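Side-chain contacts in mannose-specific lectin 3 chain 2 (Crocus vernus, PDB 3MEZ), which probably binds mannose, as one of two kinds of chain in a heterotetrameric bulb-type lectin, and may weakly agglutinate trypsin-treated rabbit erythrocytes: residues Leu28-Arg31 with Asn35-Leu38; Val37-Lys40 with Asn45-Trp48; Glu68-Asp73 with Val79-Thr84; Ile94-Ile97 with Ala101-Tyr104. All coordinates share one frame; numbering follows the deposited sequence.

In the fold
All four contacts are antiparallel hairpins of one bulb-type lectin domain, a beta-prism II fold in which three sheets enclose a hydrophobic core. Contacts 1 and 2 share Val37 and Leu38 in a single sheet, their centres about 8 Å apart. Contact 3, in the sheet of strand 69-72, lies about 13 Å from contact 1 centre to centre, and contact 4, in that of strand 92-95, about 14 Å. Ile71 meets Met30 and Leu36, Leu38 reaches Leu95 and Ala101, and Trp48 touches Phe80. Contacts 1 and 4 carry altered versions of the mannose motif. Formates about 3 Å from the Gln96 and Asp73 side chains probably come from the crystallisation liquor.

Contact 1: Leu28-Arg31 with Asn35-Leu38; sequences LVMR and NLVL
Val29 and Val37 face each other as a hydrogen-bonded antiparallel pair, each N-H reaching the other's carbonyl oxygen, with 2.9 Å from Val29 N to Val37 O and the same from Val37 N to Val29 O. Two residues on, where the first strand has already ended, Arg31 N still bonds to Asn35 O at 3.0 Å. The apolar contacts lie on the opposite face. There Leu28 and Leu36 cross obliquely and their CD2 methyls press together at 3.5 Å; the same Leu28 CD2 lies 3.9 Å from Leu38 CB. Met30 folds back, with chi2 at 66°, and its SD comes within 4.3 Å of Leu36 CG. Together Leu28, Met30, Leu36 and Leu38 form the inner side of one wall of the beta-prism II fold, packing on Ile71, Leu93 and Leu95 of the other two sheets.

The outer face carries a degenerate copy of the QxDxNxVxY mannose-binding motif of bulb lectins: Asn35 and Val37 keep the N and V positions, but Arg31 stands in place of Gln and Thr39 in place of Tyr. The Arg31 chain is extended from CG to NE, which carries the guanidinium out over Val37; the CG2 methyl lies beneath one face, toward the rim, 3.7 Å from Arg31 NE. A water at the guanidinium edge, in its plane, accepts from both Arg31 NH1 (2.9 Å) and Asn35 ND2. The Asn35 amide is fixed in its rotation by further bonds, ND2 to Glu49 and OD1 to Ser50 and to the backbone N of Thr52.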
loop_
_atom_site.group_PDB
_atom_site.type_symbol
_atom_site.label_atom_id
_atom_site.label_comp_id
_atom_site.label_asym_id
_atom_site.label_seq_id
_atom_site.Cartn_x
_atom_site.Cartn_y
_atom_site.Cartn_z
ATOM N N LEU B 28 4.698 16.163 -0.377
ATOM C CA LEU B 28 4.378 15.893 0.997
ATOM C C LEU B 28 4.990 14.594 1.386
ATOM O O LEU B 28 4.527 13.601 0.950
ATOM C CB LEU B 28 2.885 15.756 1.118
ATOM C CG LEU B 28 1.968 16.170 2.263
ATOM C CD1 LEU B 28 0.918 15.196 2.522
ATOM C CD2 LEU B 28 2.642 16.586 3.507
ATOM N N VAL B 29 5.986 14.638 2.249
ATOM C CA VAL B 29 6.756 13.469 2.674
ATOM C C VAL B 29 6.519 13.017 4.128
ATOM O O VAL B 29 6.631 13.779 5.034
ATOM C CB VAL B 29 8.269 13.717 2.541
ATOM C CG1 VAL B 29 9.012 12.487 2.808
ATOM C CG2 VAL B 29 8.631 14.252 1.198
ATOM N N MET B 30 6.195 11.751 4.305
ATOM C CA MET B 30 6.176 11.157 5.619
ATOM C C MET B 30 7.560 10.597 5.830
ATOM O O MET B 30 7.880 9.528 5.418
ATOM C CB MET B 30 5.132 10.070 5.733
ATOM C CG MET B 30 5.048 9.438 7.062
ATOM S SD MET B 30 4.479 10.570 8.342
ATOM C CE MET B 30 5.775 10.578 9.453
ATOM N N ARG B 31 8.376 11.393 6.476
ATOM C CA ARG B 31 9.776 11.124 6.664
ATOM C C ARG B 31 10.061 9.995 7.640
ATOM O O ARG B 31 9.278 9.707 8.494
ATOM C CB ARG B 31 10.500 12.399 7.100
ATOM C CG ARG B 31 10.476 13.544 6.121
ATOM C CD ARG B 31 11.281 14.738 6.617
ATOM N NE ARG B 31 11.573 15.683 5.551
ATOM C CZ ARG B 31 12.160 16.867 5.691
ATOM N NH1 ARG B 31 12.540 17.295 6.854
ATOM N NH2 ARG B 31 12.380 17.604 4.651
ATOM N N ASN B 35 8.333 12.992 11.025
ATOM C CA ASN B 35 7.874 14.305 10.606
ATOM C C ASN B 35 7.213 14.273 9.229
ATOM O O ASN B 35 7.759 13.752 8.300
ATOM C CB ASN B 35 9.035 15.318 10.639
ATOM C CG ASN B 35 8.574 16.774 10.756
ATOM O OD1 ASN B 35 7.457 17.047 11.057
ATOM N ND2 ASN B 35 9.466 17.691 10.510
ATOM N N LEU B 36 6.040 14.864 9.139
ATOM C CA LEU B 36 5.311 14.973 7.896
ATOM C C LEU B 36 5.579 16.340 7.348
ATOM O O LEU B 36 5.240 17.298 7.950
ATOM C CB LEU B 36 3.833 14.889 8.168
ATOM C CG LEU B 36 2.801 14.320 7.207
ATOM C CD1 LEU B 36 1.517 15.043 7.217
ATOM C CD2 LEU B 36 3.281 14.018 5.815
ATOM N N VAL B 37 6.186 16.414 6.198
ATOM C CA VAL B 37 6.669 17.668 5.700
ATOM C C VAL B 37 6.186 18.009 4.303
ATOM O O VAL B 37 6.283 17.233 3.418
ATOM C CB VAL B 37 8.207 17.709 5.714
ATOM C CG1 VAL B 37 8.729 19.039 5.231
ATOM C CG2 VAL B 37 8.721 17.421 7.078
ATOM N N LEU B 38 5.710 19.216 4.122
ATOM C CA LEU B 38 5.336 19.667 2.830
ATOM C C LEU B 38 6.320 20.722 2.329
ATOM O O LEU B 38 6.467 21.747 2.905
ATOM C CB LEU B 38 3.930 20.172 2.915
ATOM C CG LEU B 38 3.310 21.013 1.856
ATOM C CD1 LEU B 38 4.040 20.919 0.606
ATOM C CD2 LEU B 38 1.921 20.673 1.681
HETATM O O HOH W 1 12.193 16.465 9.593
#

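Contact 2: Val37-Lys40 with Asn45-Trp48. Unlike the reference sequence in segment 45-48: Val47 (reference Ser).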
loop_
_atom_site.group_PDB
_atom_site.type_symbol
_atom_site.label_atom_id
_atom_site.label_comp_id
_atom_site.label_asym_id
_atom_site.label_seq_id
_atom_site.Cartn_x
_atom_site.Cartn_y
_atom_site.Cartn_z
ATOM N N VAL B 37 6.186 16.414 6.198
ATOM C CA VAL B 37 6.669 17.668 5.700
ATOM C C VAL B 37 6.186 18.009 4.303
ATOM O O VAL B 37 6.283 17.233 3.418
ATOM C CB VAL B 37 8.207 17.709 5.714
ATOM C CG1 VAL B 37 8.729 19.039 5.231
ATOM C CG2 VAL B 37 8.721 17.421 7.078
ATOM N N LEU B 38 5.710 19.216 4.122
ATOM C CA LEU B 38 5.336 19.667 2.830
ATOM C C LEU B 38 6.320 20.722 2.329
ATOM O O LEU B 38 6.467 21.747 2.905
ATOM C CB LEU B 38 3.930 20.172 2.915
ATOM C CG LEU B 38 3.310 21.013 1.856
ATOM C CD1 LEU B 38 4.040 20.919 0.606
ATOM C CD2 LEU B 38 1.921 20.673 1.681
ATOM N N THR B 39 6.993 20.424 1.238
ATOM C CA THR B 39 8.046 21.274 0.751
ATOM C C THR B 39 7.940 21.632 -0.707
ATOM O O THR B 39 7.343 20.946 -1.448
ATOM C CB THR B 39 9.381 20.657 0.923
ATOM O OG1 THR B 39 9.386 19.390 0.311
ATOM C CG2 THR B 39 9.694 20.511 2.327
ATOM N N LYS B 40 8.606 22.718 -1.063
ATOM C CA LYS B 40 8.649 23.257 -2.390
ATOM C C LYS B 40 10.077 23.396 -2.871
ATOM O O LYS B 40 10.940 23.842 -2.139
ATOM C CB LYS B 40 7.913 24.589 -2.431
ATOM C CG LYS B 40 7.620 25.124 -3.795
ATOM C CD LYS B 40 7.411 26.591 -3.777
ATOM C CE LYS B 40 6.875 27.122 -5.069
ATOM N NZ LYS B 40 7.829 27.118 -6.171
ATOM N N ASN B 45 12.496 24.360 0.747
ATOM C CA ASN B 45 11.706 25.307 1.497
ATOM C C ASN B 45 10.523 24.576 2.088
ATOM O O ASN B 45 9.690 24.113 1.377
ATOM C CB ASN B 45 11.242 26.363 0.500
ATOM C CG ASN B 45 10.425 27.484 1.106
ATOM O OD1 ASN B 45 9.775 28.215 0.387
ATOM N ND2 ASN B 45 10.457 27.625 2.395
ATOM N N ILE B 46 10.437 24.516 3.397
ATOM C CA ILE B 46 9.367 23.835 4.056
ATOM C C ILE B 46 8.154 24.713 4.153
ATOM O O ILE B 46 8.189 25.700 4.807
ATOM C CB ILE B 46 9.795 23.536 5.470
ATOM C CG1 ILE B 46 10.964 22.555 5.477
ATOM C CG2 ILE B 46 8.648 23.044 6.272
ATOM C CD1 ILE B 46 11.028 21.767 6.637
ATOM N N VAL B 47 7.109 24.396 3.421
ATOM C CA VAL B 47 5.818 25.068 3.549
ATOM C C VAL B 47 5.006 24.804 4.822
ATOM O O VAL B 47 4.362 25.680 5.331
ATOM C CB VAL B 47 4.935 24.925 2.314
ATOM C CG1 VAL B 47 3.627 25.584 2.542
ATOM C CG2 VAL B 47 5.579 25.550 1.135
ATOM N N TRP B 48 5.000 23.565 5.269
ATOM C CA TRP B 48 4.288 23.130 6.453
ATOM C C TRP B 48 4.952 21.876 6.959
ATOM O O TRP B 48 5.501 21.148 6.182
ATOM C CB TRP B 48 2.853 22.816 6.090
ATOM C CG TRP B 48 1.992 22.372 7.158
ATOM C CD1 TRP B 48 1.211 23.140 7.915
ATOM C CD2 TRP B 48 1.763 21.035 7.585
ATOM N NE1 TRP B 48 0.528 22.396 8.794
ATOM C CE2 TRP B 48 0.848 21.090 8.615
ATOM C CE3 TRP B 48 2.261 19.802 7.204
ATOM C CZ2 TRP B 48 0.416 19.966 9.270
ATOM C CZ3 TRP B 48 1.843 18.701 7.847
ATOM C CH2 TRP B 48 0.934 18.776 8.867
#
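Val37 and Ile46 meet at about a right angle: the CD1 tip of Ile46 comes up to Val37 CG1 at 3.8 Å. Ile46 CG1 stands beside its own backbone N, chi1 -65°, and lies 4.0 Å from the Thr39 CG2 methyl. With that methyl turned to Ile46, Thr39 OG1 is left to make a weak hydrogen bond to Ser27 OG on the neighbouring strand.

On the other face of the sheet, Leu38 is paired with two residues at once. Val47 and Trp48 make a classic beta bulge in the edge strand of this prism wall, and Leu38 O takes weak bonds from both Val47 N (2.8 Å, but bent to 126°) and Trp48 N (3.3 Å). The return bond, Leu38 N to Trp48 O, is nearly straight at 172°. Val47 sets its CB 4.3 Å from Leu38 CG. The Trp48 indole, CG anti to the backbone N, swings past Leu38 with little more than CB against CB, and meets Trp105 of the chain 1 subunit edge to face. Beyond the bulge Lys40 N bonds to Asn45 O at 3.0 Å, while the Lys40 chain, extended as far as CE, leads away to a salt bridge with Asp25.

Contact 3: Glu68-Asp73 with Val79-Thr84. Unlike the reference sequence in segment 68-73: Glu68 (reference Gln).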
loop_
_atom_site.group_PDB
_atom_site.type_symbol
_atom_site.label_atom_id
_atom_site.label_comp_id
_atom_site.label_asym_id
_atom_site.label_seq_id
_atom_site.Cartn_x
_atom_site.Cartn_y
_atom_site.Cartn_z
ATOM N N GLU B 68 -9.807 12.588 9.055
ATOM C CA GLU B 68 -8.682 12.845 9.937
ATOM C C GLU B 68 -7.355 12.350 9.392
ATOM O O GLU B 68 -7.327 11.322 8.842
ATOM C CB GLU B 68 -8.948 12.243 11.337
ATOM C CG GLU B 68 -8.699 10.750 11.528
ATOM C CD GLU B 68 -9.819 9.856 11.028
ATOM O OE1 GLU B 68 -10.106 8.811 11.603
ATOM O OE2 GLU B 68 -10.399 10.176 10.035
ATOM N N LEU B 69 -6.277 13.079 9.602
ATOM C CA LEU B 69 -4.933 12.609 9.327
ATOM C C LEU B 69 -4.157 12.378 10.605
ATOM O O LEU B 69 -3.854 13.306 11.285
ATOM C CB LEU B 69 -4.145 13.648 8.568
ATOM C CG LEU B 69 -4.225 13.984 7.109
ATOM C CD1 LEU B 69 -3.151 15.009 6.807
ATOM C CD2 LEU B 69 -4.025 12.780 6.287
ATOM N N ASP B 70 -3.810 11.132 10.872
ATOM C CA ASP B 70 -3.052 10.711 12.032
ATOM C C ASP B 70 -1.635 10.305 11.666
ATOM O O ASP B 70 -1.450 9.628 10.719
ATOM C CB ASP B 70 -3.711 9.503 12.716
ATOM C CG ASP B 70 -5.151 9.739 13.102
ATOM O OD1 ASP B 70 -5.412 10.681 13.798
ATOM O OD2 ASP B 70 -6.014 8.992 12.696
ATOM N N ILE B 71 -0.666 10.745 12.440
ATOM C CA ILE B 71 0.650 10.199 12.430
ATOM C C ILE B 71 0.795 9.282 13.643
ATOM O O ILE B 71 0.647 9.687 14.754
ATOM C CB ILE B 71 1.752 11.246 12.461
ATOM C CG1 ILE B 71 1.596 12.215 11.322
ATOM C CG2 ILE B 71 3.036 10.607 12.376
ATOM C CD1 ILE B 71 2.510 13.325 11.355
ATOM N N THR B 72 1.094 8.031 13.361
ATOM C CA THR B 72 1.013 6.944 14.284
ATOM C C THR B 72 2.340 6.236 14.416
ATOM O O THR B 72 3.000 6.038 13.462
ATOM C CB THR B 72 -0.051 5.943 13.793
ATOM O OG1 THR B 72 -1.271 6.625 13.517
ATOM C CG2 THR B 72 -0.297 4.895 14.798
ATOM N N ASP B 73 2.725 5.904 15.619
ATOM C CA ASP B 73 3.926 5.127 15.850
ATOM C C ASP B 73 3.730 3.608 15.809
ATOM O O ASP B 73 2.648 3.146 15.720
ATOM C CB ASP B 73 4.679 5.583 17.097
ATOM C CG ASP B 73 4.010 5.174 18.383
ATOM O OD1 ASP B 73 3.078 4.434 18.412
ATOM O OD2 ASP B 73 4.436 5.678 19.380
ATOM N N VAL B 79 0.952 10.249 17.437
ATOM C CA VAL B 79 1.872 11.360 17.520
ATOM C C VAL B 79 1.326 12.750 17.118
ATOM O O VAL B 79 1.771 13.756 17.610
ATOM C CB VAL B 79 3.115 10.983 16.760
ATOM C CG1 VAL B 79 4.004 12.063 16.600
ATOM C CG2 VAL B 79 3.832 9.921 17.528
ATOM N N PHE B 80 0.445 12.784 16.135
ATOM C CA PHE B 80 -0.150 14.014 15.635
ATOM C C PHE B 80 -1.495 13.687 15.042
ATOM O O PHE B 80 -1.615 12.719 14.392
ATOM C CB PHE B 80 0.767 14.618 14.571
ATOM C CG PHE B 80 0.126 15.628 13.685
ATOM C CD1 PHE B 80 0.323 16.960 13.898
ATOM C CD2 PHE B 80 -0.645 15.258 12.629
ATOM C CE1 PHE B 80 -0.265 17.888 13.074
ATOM C CE2 PHE B 80 -1.212 16.170 11.833
ATOM C CZ PHE B 80 -1.015 17.483 12.046
ATOM N N VAL B 81 -2.502 14.501 15.259
ATOM C CA VAL B 81 -3.709 14.357 14.520
ATOM C C VAL B 81 -4.231 15.711 14.062
ATOM O O VAL B 81 -4.098 16.687 14.747
ATOM C CB VAL B 81 -4.796 13.653 15.300
ATOM C CG1 VAL B 81 -5.910 13.335 14.424
ATOM C CG2 VAL B 81 -4.306 12.425 15.888
ATOM N N SER B 82 -4.823 15.748 12.892
ATOM C CA SER B 82 -5.472 16.932 12.427
ATOM C C SER B 82 -6.802 17.113 13.163
ATOM O O SER B 82 -7.274 16.210 13.812
ATOM C CB SER B 82 -5.617 16.901 10.917
ATOM O OG SER B 82 -6.525 15.957 10.524
ATOM N N ASN B 83 -7.385 18.295 13.077
ATOM C CA ASN B 83 -8.554 18.590 13.880
ATOM C C ASN B 83 -9.866 18.160 13.253
ATOM O O ASN B 83 -10.891 18.338 13.816
ATOM C CB ASN B 83 -8.585 20.043 14.339
ATOM C CG ASN B 83 -8.688 21.003 13.212
ATOM O OD1 ASN B 83 -8.782 20.631 12.080
ATOM N ND2 ASN B 83 -8.683 22.261 13.538
ATOM N N THR B 84 -9.797 17.566 12.080
ATOM C CA THR B 84 -10.978 17.204 11.348
ATOM C C THR B 84 -11.748 16.051 11.837
ATOM O O THR B 84 -11.200 15.099 12.283
ATOM C CB THR B 84 -10.726 16.831 9.879
ATOM O OG1 THR B 84 -11.545 15.716 9.572
ATOM C CG2 THR B 84 -9.321 16.445 9.588
#
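Ile71 and Phe80 carry the apolar part of this hairpin. The Ile71 CD1 methyl reaches the root of the aromatic side chain, 3.9 Å from Phe80 CB and equally far from Phe80 CD2, approaching the ring at a slant. Their backbones pair through Ile71 N and Phe80 O, 2.9 Å apart. The return is shared: Val79 and Phe80 both face Ile71 in a classic beta bulge, and Ile71 O receives weak bonds from Val79 N at 2.8 Å and Phe80 N at 3.4 Å. That leaves Val79 CB close over the same oxygen, at 3.4 Å.

At the other end a serine takes the place of a backbone acceptor. Ser82 OG sits between its own N and carbonyl carbon, chi1 70°, a turn that brings it back to the first strand, where it accepts a nearly straight bond (174°) of 3.0 Å from Leu69 N. Ser82 N in turn donates to Leu69 O at 3.1 Å, so the serine grips Leu69 by both backbone polar atoms. Thr84 closes the end, its CG2 methyl against Glu68 CA.

Farther out, Asp73 OD1 accepts from Asn77 N within the connecting turn, and Glu68 OE2 from Ser66 N. Strand 69-72 lies between strand 60-63, whose Met61 touches Leu69 and Ile71, and the outermost strand 78-81. Trp105 of the chain 1 subunit packs on Leu69 and Ser82, while Leu76 of the second copy of this chain lies against Asp70 and Thr72.

Contact 4: Ile94-Ile97 with Ala101-Tyr104; sequences ILQI and AVVY
Ile94 and Val102 form a hydrogen-bonded antiparallel pair, with Ile94 N to Val102 O at 2.9 Å and Val102 N to Ile94 O at 3.1 Å. On the face that carries Ile94 and Val102, the Ile94 side chain meets Tyr104 at about a right angle, its CD1 methyl 3.8 Å from Tyr104 CD1. Gln96 comes toward the tyrosine from the opposite direction, extended beyond CG, and its amide arrives at the hydroxyl-bearing edge of the ring, the two planes only 21° apart. On the way it crosses Val102, whose CG2 lies 3.6 Å from Gln96 CD, while Val102 CG1 lies over a face of the Tyr104 ring.

Gln96, Val102 and Tyr104 keep the first, fourth and fifth places of the QxDxNxVxY mannose signature, but its Asp and Asn are replaced, so sugar binding here is not established. The formate beside Gln96 probably comes from the crystallisation liquor; Leu6, Ala88 and Trp105 of the chain 1 subunit pack on this face.

The other face belongs to the prism core, where Leu95 CD1 approaches Ala101 CB at 4.3 Å and both residues pack on Leu38 of strand 36-40. Through Val102 to Tyr104, strand 101-110 pairs antiparallel with a chain 1 strand, carrying the sheet across the interface.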
loop_
_atom_site.group_PDB
_atom_site.type_symbol
_atom_site.label_atom_id
_atom_site.label_comp_id
_atom_site.label_asym_id
_atom_site.label_seq_id
_atom_site.Cartn_x
_atom_site.Cartn_y
_atom_site.Cartn_z
ATOM N N ILE B 94 -5.583 15.617 -1.284
ATOM C CA ILE B 94 -5.006 16.020 -2.533
ATOM C C ILE B 94 -3.854 17.005 -2.364
ATOM O O ILE B 94 -3.988 17.998 -1.739
ATOM C CB ILE B 94 -6.056 16.666 -3.445
ATOM C CG1 ILE B 94 -7.268 15.769 -3.634
ATOM C CG2 ILE B 94 -5.489 16.982 -4.763
ATOM C CD1 ILE B 94 -8.344 16.371 -4.319
ATOM N N LEU B 95 -2.720 16.712 -2.967
ATOM C CA LEU B 95 -1.669 17.692 -3.014
ATOM C C LEU B 95 -1.874 18.508 -4.270
ATOM O O LEU B 95 -1.608 18.080 -5.335
ATOM C CB LEU B 95 -0.292 17.067 -2.997
ATOM C CG LEU B 95 0.906 17.994 -2.977
ATOM C CD1 LEU B 95 0.950 18.805 -1.736
ATOM C CD2 LEU B 95 2.194 17.263 -3.165
ATOM N N GLN B 96 -2.420 19.685 -4.079
ATOM C CA GLN B 96 -2.830 20.562 -5.156
ATOM C C GLN B 96 -1.737 21.393 -5.841
ATOM O O GLN B 96 -0.760 21.718 -5.273
ATOM C CB GLN B 96 -3.969 21.483 -4.709
ATOM C CG GLN B 96 -5.057 20.849 -3.958
ATOM C CD GLN B 96 -6.160 21.783 -3.581
ATOM O OE1 GLN B 96 -5.979 22.971 -3.527
ATOM N NE2 GLN B 96 -7.292 21.233 -3.295
ATOM N N ILE B 97 -2.025 21.813 -7.055
ATOM C CA ILE B 97 -1.115 22.627 -7.837
ATOM C C ILE B 97 -0.836 23.996 -7.247
ATOM O O ILE B 97 0.135 24.558 -7.541
ATOM C CB ILE B 97 -1.535 22.800 -9.294
ATOM C CG1 ILE B 97 -2.878 23.465 -9.368
ATOM C CG2 ILE B 97 -1.541 21.493 -10.027
ATOM C CD1 ILE B 97 -3.168 24.036 -10.625
ATOM N N ALA B 101 -2.046 21.135 0.599
ATOM C CA ALA B 101 -2.578 19.814 0.813
ATOM C C ALA B 101 -3.919 19.956 1.486
ATOM O O ALA B 101 -3.998 20.546 2.504
ATOM C CB ALA B 101 -1.657 19.004 1.634
ATOM N N VAL B 102 -4.945 19.428 0.845
ATOM C CA VAL B 102 -6.334 19.536 1.243
ATOM C C VAL B 102 -7.076 18.195 1.333
ATOM O O VAL B 102 -7.026 17.389 0.452
ATOM C CB VAL B 102 -7.120 20.472 0.286
ATOM C CG1 VAL B 102 -8.484 20.815 0.827
ATOM C CG2 VAL B 102 -6.356 21.682 0.001
ATOM N N VAL B 103 -7.799 18.028 2.418
ATOM C CA VAL B 103 -8.632 16.872 2.605
ATOM C C VAL B 103 -10.047 17.262 2.259
ATOM O O VAL B 103 -10.529 18.241 2.748
ATOM C CB VAL B 103 -8.611 16.340 4.024
ATOM C CG1 VAL B 103 -9.450 15.147 4.128
ATOM C CG2 VAL B 103 -7.230 16.056 4.483
ATOM N N TYR B 104 -10.662 16.493 1.381
ATOM C CA TYR B 104 -12.021 16.636 0.968
ATOM C C TYR B 104 -12.840 15.367 1.246
ATOM O O TYR B 104 -12.445 14.279 0.911
ATOM C CB TYR B 104 -12.134 16.916 -0.533
ATOM C CG TYR B 104 -11.497 18.157 -1.093
ATOM C CD1 TYR B 104 -10.206 18.159 -1.520
ATOM C CD2 TYR B 104 -12.210 19.310 -1.241
ATOM C CE1 TYR B 104 -9.649 19.282 -2.048
ATOM C CE2 TYR B 104 -11.675 20.408 -1.759
ATOM C CZ TYR B 104 -10.395 20.418 -2.167
ATOM O OH TYR B 104 -9.897 21.541 -2.691
#